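Local structure of intimin adherence protein (Escherichia coli O157:H7, 3NCX) at residues Q121-N135 and S163-G175. The protein is an outer-membrane adhesin of enterohaemorrhagic E. coli that probably attaches the bacterium to host cells by binding the translocated receptor Tir. The protein carries 1 engineered substitution. Residues are numbered along the deposited sequence; the frame is centred on the assembly and turned at random.
Sequences QTVLSDIYDSWGAAN and STYNLITQYPLPG. Engineered in segment 163-175: Tyr171 (natural residue Asn).
Leu167 O accepts two hydrogen bonds, from Ala134 N (3.2 Å) and from a water that also donates to Gly132 O. Ala134 N lies above the carbonyl plane, 36° out of it. Leu167 O also meets the edge of the Tyr128 ring, in its plane. One face of that ring carries the extended chain of Gln170. Gln170 CG sits over the centre, 3.6 Å from the Tyr128 centroid, in a CH-pi contact. The Gln170 amide stacks on the ring with the planes 22° apart. Gly132 CA covers the opposite face, so the phenol is held between the two. Tyr165 has CG anti to its backbone N (chi1 178°), which lays the ring along the helix. Its CD2 packs on Leu124 CB at 3.5 Å, and its OH end lies by Ser125 CA and CB. The Gln121 side chain runs across that of Tyr165 at about a right angle, its CG 3.8 Å from Tyr165 CD1. A second water joins Gln121 OE1 to Thr164 O. Ile168 CD1 rests on Asn135 CB at 3.5 Å. In this C-type lectin-like domain, helix 121-131 runs nearly parallel to strand 163-166. Tyr165 makes backbone hydrogen bonds with Ala148 of strand 147-149, and Leu124 reaches Ala148 and Ile98 of strand 97-103.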
loop_
_atom_site.group_PDB
_atom_site.type_symbol
_atom_site.label_atom_id
_atom_site.label_comp_id
_atom_site.label_asym_id
_atom_site.label_seq_id
_atom_site.Cartn_x
_atom_site.Cartn_y
_atom_site.Cartn_z
ATOM N N GLN A 121 11.548 13.346 -2.662
ATOM C CA GLN A 121 11.850 12.231 -1.775
ATOM C C GLN A 121 10.722 12.015 -0.772
ATOM O O GLN A 121 10.491 10.899 -0.308
ATOM C CB GLN A 121 13.166 12.476 -1.039
ATOM C CG GLN A 121 13.465 11.454 0.042
ATOM C CD GLN A 121 14.796 11.696 0.721
ATOM O OE1 GLN A 121 15.821 11.871 0.062
ATOM N NE2 GLN A 121 14.786 11.713 2.048
ATOM N N THR A 122 10.021 13.095 -0.444
ATOM C CA THR A 122 8.920 13.038 0.507
ATOM C C THR A 122 7.772 12.185 -0.028
ATOM O O THR A 122 7.118 11.464 0.728
ATOM C CB THR A 122 8.407 14.447 0.855
ATOM O OG1 THR A 122 9.452 15.192 1.492
ATOM C CG2 THR A 122 7.218 14.366 1.793
ATOM N N VAL A 123 7.532 12.264 -1.332
ATOM C CA VAL A 123 6.490 11.456 -1.951
ATOM C C VAL A 123 6.691 9.987 -1.596
ATOM O O VAL A 123 5.730 9.253 -1.373
ATOM C CB VAL A 123 6.480 11.617 -3.480
ATOM C CG1 VAL A 123 5.375 10.772 -4.094
ATOM C CG2 VAL A 123 6.306 13.079 -3.857
ATOM N N LEU A 124 7.952 9.572 -1.526
ATOM C CA LEU A 124 8.292 8.183 -1.236
ATOM C C LEU A 124 8.468 7.920 0.258
ATOM O O LEU A 124 8.005 6.903 0.774
ATOM C CB LEU A 124 9.561 7.778 -1.990
ATOM C CG LEU A 124 9.467 7.750 -3.517
ATOM C CD1 LEU A 124 10.845 7.576 -4.138
ATOM C CD2 LEU A 124 8.528 6.645 -3.973
ATOM N N SER A 125 9.141 8.835 0.949
ATOM C CA SER A 125 9.394 8.673 2.377
ATOM C C SER A 125 8.100 8.739 3.180
ATOM O O SER A 125 7.979 8.104 4.226
ATOM C CB SER A 125 10.383 9.730 2.877
ATOM O OG SER A 125 9.869 11.037 2.699
ATOM N N ASP A 126 7.136 9.509 2.685
ATOM C CA ASP A 126 5.834 9.613 3.332
ATOM C C ASP A 126 5.118 8.272 3.323
ATOM O O ASP A 126 4.358 7.954 4.238
ATOM C CB ASP A 126 4.968 10.673 2.648
ATOM C CG ASP A 126 5.209 12.064 3.197
ATOM O OD1 ASP A 126 6.235 12.264 3.879
ATOM O OD2 ASP A 126 4.373 12.955 2.946
ATOM N N ILE A 127 5.365 7.486 2.282
ATOM C CA ILE A 127 4.759 6.168 2.178
ATOM C C ILE A 127 5.372 5.198 3.182
ATOM O O ILE A 127 4.681 4.338 3.732
ATOM C CB ILE A 127 4.859 5.616 0.748
ATOM C CG1 ILE A 127 3.802 6.289 -0.127
ATOM C CG2 ILE A 127 4.675 4.108 0.737
ATOM C CD1 ILE A 127 3.699 5.717 -1.511
ATOM N N TYR A 128 6.668 5.351 3.435
ATOM C CA TYR A 128 7.333 4.535 4.439
ATOM C C TYR A 128 6.771 4.843 5.823
ATOM O O TYR A 128 6.569 3.942 6.635
ATOM C CB TYR A 128 8.846 4.761 4.419
ATOM C CG TYR A 128 9.577 3.941 5.455
ATOM C CD1 TYR A 128 10.154 2.724 5.125
ATOM C CD2 TYR A 128 9.673 4.377 6.772
ATOM C CE1 TYR A 128 10.815 1.969 6.074
ATOM C CE2 TYR A 128 10.329 3.630 7.724
ATOM C CZ TYR A 128 10.899 2.429 7.372
ATOM O OH TYR A 128 11.556 1.682 8.324
ATOM N N ASP A 129 6.522 6.122 6.087
ATOM C CA ASP A 129 5.965 6.539 7.368
ATOM C C ASP A 129 4.567 5.968 7.565
ATOM O O ASP A 129 4.162 5.664 8.687
ATOM C CB ASP A 129 5.919 8.067 7.478
ATOM C CG ASP A 129 7.296 8.688 7.622
ATOM O OD1 ASP A 129 8.237 7.974 8.034
ATOM O OD2 ASP A 129 7.436 9.895 7.328
ATOM N N SER A 130 3.835 5.823 6.465
ATOM C CA SER A 130 2.447 5.377 6.522
ATOM C C SER A 130 2.313 3.857 6.489
ATOM O O SER A 130 1.336 3.307 6.991
ATOM C CB SER A 130 1.641 5.995 5.376
ATOM O OG SER A 130 1.703 7.410 5.410
ATOM N N TRP A 131 3.297 3.181 5.904
ATOM C CA TRP A 131 3.206 1.738 5.715
ATOM C C TRP A 131 4.386 0.966 6.297
ATOM O O TRP A 131 4.218 -0.143 6.799
ATOM C CB TRP A 131 3.036 1.402 4.230
ATOM C CG TRP A 131 1.756 1.926 3.649
ATOM C CD1 TRP A 131 1.577 3.108 2.991
ATOM C CD2 TRP A 131 0.474 1.287 3.680
ATOM N NE1 TRP A 131 0.265 3.245 2.607
ATOM C CE2 TRP A 131 -0.434 2.140 3.019
ATOM C CE3 TRP A 131 0.006 0.076 4.201
ATOM C CZ2 TRP A 131 -1.783 1.822 2.867
ATOM C CZ3 TRP A 131 -1.333 -0.239 4.047
ATOM C CH2 TRP A 131 -2.211 0.631 3.387
ATOM N N GLY A 132 5.576 1.551 6.227
ATOM C CA GLY A 132 6.777 0.873 6.678
ATOM C C GLY A 132 7.480 0.153 5.542
ATOM O O GLY A 132 7.082 0.268 4.383
ATOM N N ALA A 133 8.528 -0.594 5.876
ATOM C CA ALA A 133 9.327 -1.295 4.875
ATOM C C ALA A 133 8.465 -2.075 3.883
ATOM O O ALA A 133 7.607 -2.869 4.274
ATOM C CB ALA A 133 10.331 -2.217 5.550
ATOM N N ALA A 134 8.707 -1.846 2.598
ATOM C CA ALA A 134 7.913 -2.467 1.543
ATOM C C ALA A 134 7.921 -3.990 1.622
ATOM O O ALA A 134 6.914 -4.638 1.334
ATOM C CB ALA A 134 8.400 -2.007 0.178
ATOM N N ASN A 135 9.059 -4.557 2.013
ATOM C CA ASN A 135 9.223 -6.008 2.033
ATOM C C ASN A 135 8.485 -6.706 3.175
ATOM O O ASN A 135 8.424 -7.934 3.226
ATOM C CB ASN A 135 10.707 -6.391 2.031
ATOM C CG ASN A 135 11.449 -5.883 3.253
ATOM O OD1 ASN A 135 12.601 -6.246 3.485
ATOM N ND2 ASN A 135 10.791 -5.043 4.043
ATOM N N SER A 163 18.787 11.845 -7.788
ATOM C CA SER A 163 18.787 11.237 -6.465
ATOM C C SER A 163 17.799 10.075 -6.379
ATOM O O SER A 163 16.899 9.949 -7.209
ATOM C CB SER A 163 18.474 12.287 -5.402
ATOM O OG SER A 163 17.298 13.001 -5.733
ATOM N N THR A 164 17.975 9.226 -5.371
ATOM C CA THR A 164 17.118 8.060 -5.187
ATOM C C THR A 164 16.723 7.871 -3.727
ATOM O O THR A 164 17.348 8.424 -2.825
ATOM C CB THR A 164 17.803 6.766 -5.673
ATOM O OG1 THR A 164 19.011 6.553 -4.931
ATOM C CG2 THR A 164 18.127 6.851 -7.156
ATOM N N TYR A 165 15.679 7.080 -3.506
ATOM C CA TYR A 165 15.223 6.755 -2.162
ATOM C C TYR A 165 14.798 5.290 -2.096
ATOM O O TYR A 165 14.105 4.796 -2.985
ATOM C CB TYR A 165 14.061 7.662 -1.751
ATOM C CG TYR A 165 13.505 7.356 -0.377
ATOM C CD1 TYR A 165 14.158 7.790 0.768
ATOM C CD2 TYR A 165 12.325 6.636 -0.226
ATOM C CE1 TYR A 165 13.657 7.514 2.027
ATOM C CE2 TYR A 165 11.816 6.356 1.029
ATOM C CZ TYR A 165 12.486 6.798 2.152
ATOM O OH TYR A 165 11.987 6.524 3.406
ATOM N N ASN A 166 15.218 4.599 -1.043
ATOM C CA ASN A 166 14.921 3.179 -0.895
ATOM C C ASN A 166 13.679 2.935 -0.037
ATOM O O ASN A 166 13.621 3.353 1.119
ATOM C CB ASN A 166 16.130 2.449 -0.312
ATOM C CG ASN A 166 16.030 0.944 -0.451
ATOM O OD1 ASN A 166 14.970 0.354 -0.240
ATOM N ND2 ASN A 166 17.140 0.314 -0.814
ATOM N N LEU A 167 12.693 2.250 -0.610
ATOM C CA LEU A 167 11.408 2.037 0.053
ATOM C C LEU A 167 11.470 1.017 1.190
ATOM O O LEU A 167 10.472 0.779 1.872
ATOM C CB LEU A 167 10.346 1.625 -0.967
ATOM C CG LEU A 167 9.977 2.698 -1.993
ATOM C CD1 LEU A 167 9.061 2.132 -3.065
ATOM C CD2 LEU A 167 9.329 3.889 -1.301
ATOM N N ILE A 168 12.638 0.418 1.390
ATOM C CA ILE A 168 12.833 -0.516 2.492
ATOM C C ILE A 168 13.814 0.034 3.518
ATOM O O ILE A 168 13.590 -0.073 4.723
ATOM C CB ILE A 168 13.359 -1.876 2.004
ATOM C CG1 ILE A 168 12.296 -2.602 1.180
ATOM C CG2 ILE A 168 13.781 -2.736 3.185
ATOM C CD1 ILE A 168 12.762 -3.938 0.642
ATOM N N THR A 169 14.898 0.629 3.032
ATOM C CA THR A 169 15.992 1.054 3.899
ATOM C C THR A 169 15.964 2.545 4.238
ATOM O O THR A 169 16.742 3.008 5.071
ATOM C CB THR A 169 17.358 0.714 3.273
ATOM O OG1 THR A 169 17.557 1.509 2.099
ATOM C CG2 THR A 169 17.422 -0.760 2.900
ATOM N N GLN A 170 15.067 3.289 3.593
ATOM C CA GLN A 170 14.968 4.737 3.794
ATOM C C GLN A 170 16.226 5.453 3.309
ATOM O O GLN A 170 16.375 6.659 3.503
ATOM C CB GLN A 170 14.732 5.079 5.268
ATOM C CG GLN A 170 13.571 4.354 5.923
ATOM C CD GLN A 170 13.445 4.689 7.398
ATOM O OE1 GLN A 170 13.188 5.835 7.765
ATOM N NE2 GLN A 170 13.635 3.690 8.252
ATOM N N TYR A 171 17.126 4.705 2.683
ATOM C CA TYR A 171 18.419 5.237 2.264
ATOM C C TYR A 171 18.298 6.229 1.108
ATOM O O TYR A 171 17.902 5.858 0.002
ATOM C CB TYR A 171 19.365 4.092 1.890
ATOM C CG TYR A 171 20.765 4.531 1.525
ATOM C CD1 TYR A 171 21.579 5.168 2.453
ATOM C CD2 TYR A 171 21.280 4.292 0.256
ATOM C CE1 TYR A 171 22.863 5.567 2.124
ATOM C CE2 TYR A 171 22.562 4.686 -0.080
ATOM C CZ TYR A 171 23.348 5.323 0.857
ATOM O OH TYR A 171 24.624 5.716 0.527
ATOM N N PRO A 172 18.631 7.502 1.368
ATOM C CA PRO A 172 18.653 8.542 0.336
ATOM C C PRO A 172 20.014 8.580 -0.347
ATOM O O PRO A 172 21.033 8.362 0.307
ATOM C CB PRO A 172 18.440 9.819 1.142
ATOM C CG PRO A 172 19.120 9.531 2.438
ATOM C CD PRO A 172 18.928 8.052 2.703
ATOM N N LEU A 173 20.035 8.857 -1.644
ATOM C CA LEU A 173 21.289 8.866 -2.383
ATOM C C LEU A 173 21.243 9.831 -3.562
ATOM O O LEU A 173 20.532 9.592 -4.536
ATOM C CB LEU A 173 21.621 7.454 -2.866
ATOM C CG LEU A 173 23.026 7.223 -3.422
ATOM C CD1 LEU A 173 24.080 7.697 -2.434
ATOM C CD2 LEU A 173 23.222 5.753 -3.754
ATOM N N PRO A 174 22.000 10.934 -3.467
ATOM C CA PRO A 174 22.095 11.937 -4.531
ATOM C C PRO A 174 23.184 11.592 -5.541
ATOM O O PRO A 174 23.975 10.681 -5.304
ATOM C CB PRO A 174 22.492 13.196 -3.765
ATOM C CG PRO A 174 23.343 12.675 -2.656
ATOM C CD PRO A 174 22.741 11.346 -2.261
ATOM N N GLY A 175 23.212 12.315 -6.656
ATOM C CA GLY A 175 24.272 12.177 -7.641
ATOM C C GLY A 175 24.407 10.802 -8.267
ATOM O O GLY A 175 25.498 10.402 -8.675
HETATM O O HOH W 1 17.136 11.411 -2.232
HETATM O O HOH W 2 7.759 1.652 1.932
#